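Rab GDP dissociation inhibitor alpha (Naegleria fowleri, PDB 6C87) probably binds GDP-bound Rab GTPases, slows their release of nucleotide and withdraws prenylated Rabs from membranes, as other Rab GDP dissociation inhibitors do. Local coordinates at residues Thr190-Gly195 with Gln334-Arg339. Residues are numbered along the deposited sequence; the frame is centred on the assembly and turned at random.
Sequences TTDFLG and QKQTGR
Asp-192 reaches from helix 188-198 to the short, weakly bonded helical turn 334-337 and meets Gln-336 and Lys-335 with its carboxylate. With chi1 at -85° the carboxylate is swung to the N side of its own backbone and faces 334-337. OD1 accepts a hydrogen bond from Gln-336 NE2 at 2.8 Å. The bond is bent, with an N-H...O angle of 140°. NE2 comes to the anti side of OD1, somewhat out of the carboxylate plane. Amide and carboxylate planes stand almost perpendicular, 87° apart. The bend of Gln-336 at chi2 turns NE2 round to this oxygen, which lies tilted from the amide plane. NE2 also bonds to Asp-189, and OE1 accepts from His-121 ND1, so both ends of the amide are held.

Lys-335 runs roughly square to Asp-192. Its CB packs 3.4 Å from Asp-192 OD1. The extended chain then leads away, and NZ forms a salt bridge with Asp-204 instead. A water donates to Asp-192 OD2 at 2.8 Å and accepts from Lys-335 N at 2.9 Å.

Helix 188-198, which packs on helix 143-157 through Thr-190 and Leu-194, is thus joined to the connection between antiparallel strands 328-332 and 343-349. Amide and water donors probably stabilise the buried carboxylate's charge. Lys-335, paired with Asp-204, would add little, and Asp-189 would oppose it.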
# COMPACT_ATOMS: atom_id res chain seq x y z
N THR A 190 -4.81 33.19 15.97
CA THR A 190 -5.32 31.83 16.08
C THR A 190 -4.49 30.87 15.23
O THR A 190 -4.08 29.81 15.71
CB THR A 190 -6.79 31.76 15.64
OG1 THR A 190 -7.59 32.56 16.52
CG2 THR A 190 -7.28 30.32 15.67
N THR A 191 -4.23 31.23 13.97
CA THR A 191 -3.53 30.32 13.07
C THR A 191 -2.08 30.11 13.49
O THR A 191 -1.50 29.08 13.14
CB THR A 191 -3.59 30.84 11.63
OG1 THR A 191 -2.88 32.07 11.53
CG2 THR A 191 -5.03 31.03 11.18
N ASP A 192 -1.49 31.05 14.23
CA ASP A 192 -0.10 30.91 14.66
C ASP A 192 0.06 29.74 15.62
O ASP A 192 0.76 28.76 15.33
CB ASP A 192 0.39 32.21 15.29
CG ASP A 192 0.91 33.19 14.25
OD1 ASP A 192 1.27 34.33 14.62
OD2 ASP A 192 0.89 32.86 13.05
N PHE A 193 -0.58 29.81 16.79
CA PHE A 193 -0.43 28.71 17.74
C PHE A 193 -1.04 27.43 17.20
O PHE A 193 -0.51 26.33 17.46
CB PHE A 193 -1.06 29.08 19.10
CG PHE A 193 -2.57 28.97 19.16
CD1 PHE A 193 -3.20 27.75 19.41
CD2 PHE A 193 -3.37 30.10 19.03
CE1 PHE A 193 -4.59 27.66 19.48
CE2 PHE A 193 -4.76 30.02 19.11
CZ PHE A 193 -5.37 28.80 19.33
N LEU A 194 -2.12 27.53 16.44
CA LEU A 194 -2.76 26.33 15.92
C LEU A 194 -1.88 25.66 14.86
O LEU A 194 -1.61 24.46 14.93
CB LEU A 194 -4.14 26.68 15.36
CG LEU A 194 -5.20 25.58 15.33
CD1 LEU A 194 -5.24 24.85 16.67
CD2 LEU A 194 -6.55 26.18 15.01
N GLY A 195 -1.42 26.44 13.89
CA GLY A 195 -0.64 25.90 12.79
C GLY A 195 0.80 25.61 13.16
O GLY A 195 1.36 24.60 12.71
N GLN A 334 6.65 33.20 13.67
CA GLN A 334 7.26 34.32 12.97
C GLN A 334 6.32 35.52 12.91
O GLN A 334 6.76 36.67 13.03
CB GLN A 334 7.71 33.90 11.57
CG GLN A 334 6.60 33.57 10.59
CD GLN A 334 7.10 32.76 9.40
OE1 GLN A 334 7.17 33.27 8.28
NE2 GLN A 334 7.40 31.49 9.63
N LYS A 335 5.02 35.28 12.74
CA LYS A 335 4.09 36.41 12.69
C LYS A 335 3.88 37.06 14.05
O LYS A 335 3.31 38.15 14.11
CB LYS A 335 2.75 35.98 12.07
CG LYS A 335 2.82 35.94 10.55
CD LYS A 335 1.68 35.17 9.92
CE LYS A 335 1.82 35.18 8.40
NZ LYS A 335 0.71 34.47 7.69
N GLN A 336 4.31 36.42 15.14
CA GLN A 336 4.25 37.05 16.45
C GLN A 336 5.50 37.85 16.80
O GLN A 336 5.49 38.60 17.78
CB GLN A 336 4.04 35.97 17.53
CG GLN A 336 2.78 35.15 17.34
CD GLN A 336 1.53 35.96 17.60
OE1 GLN A 336 1.54 36.91 18.39
NE2 GLN A 336 0.44 35.61 16.91
N THR A 337 6.55 37.76 15.99
CA THR A 337 7.84 38.39 16.29
C THR A 337 8.33 39.34 15.20
O THR A 337 9.44 39.86 15.33
CB THR A 337 8.91 37.33 16.54
OG1 THR A 337 8.95 36.41 15.44
CG2 THR A 337 8.65 36.58 17.82
N GLY A 338 7.55 39.55 14.14
CA GLY A 338 7.96 40.39 13.03
C GLY A 338 9.08 39.82 12.18
O GLY A 338 9.93 40.57 11.70
N ARG A 339 9.08 38.50 11.98
CA ARG A 339 10.15 37.79 11.29
C ARG A 339 9.56 36.95 10.16
O ARG A 339 8.34 36.89 9.98
CB ARG A 339 10.95 36.88 12.24
CG ARG A 339 11.93 37.61 13.12
CD ARG A 339 12.59 36.68 14.14
NE ARG A 339 13.16 35.48 13.52
CZ ARG A 339 14.37 35.44 12.95
NH1 ARG A 339 15.11 36.53 12.90
NH2 ARG A 339 14.81 34.32 12.42
O HOH W 1 3.57 32.84 12.16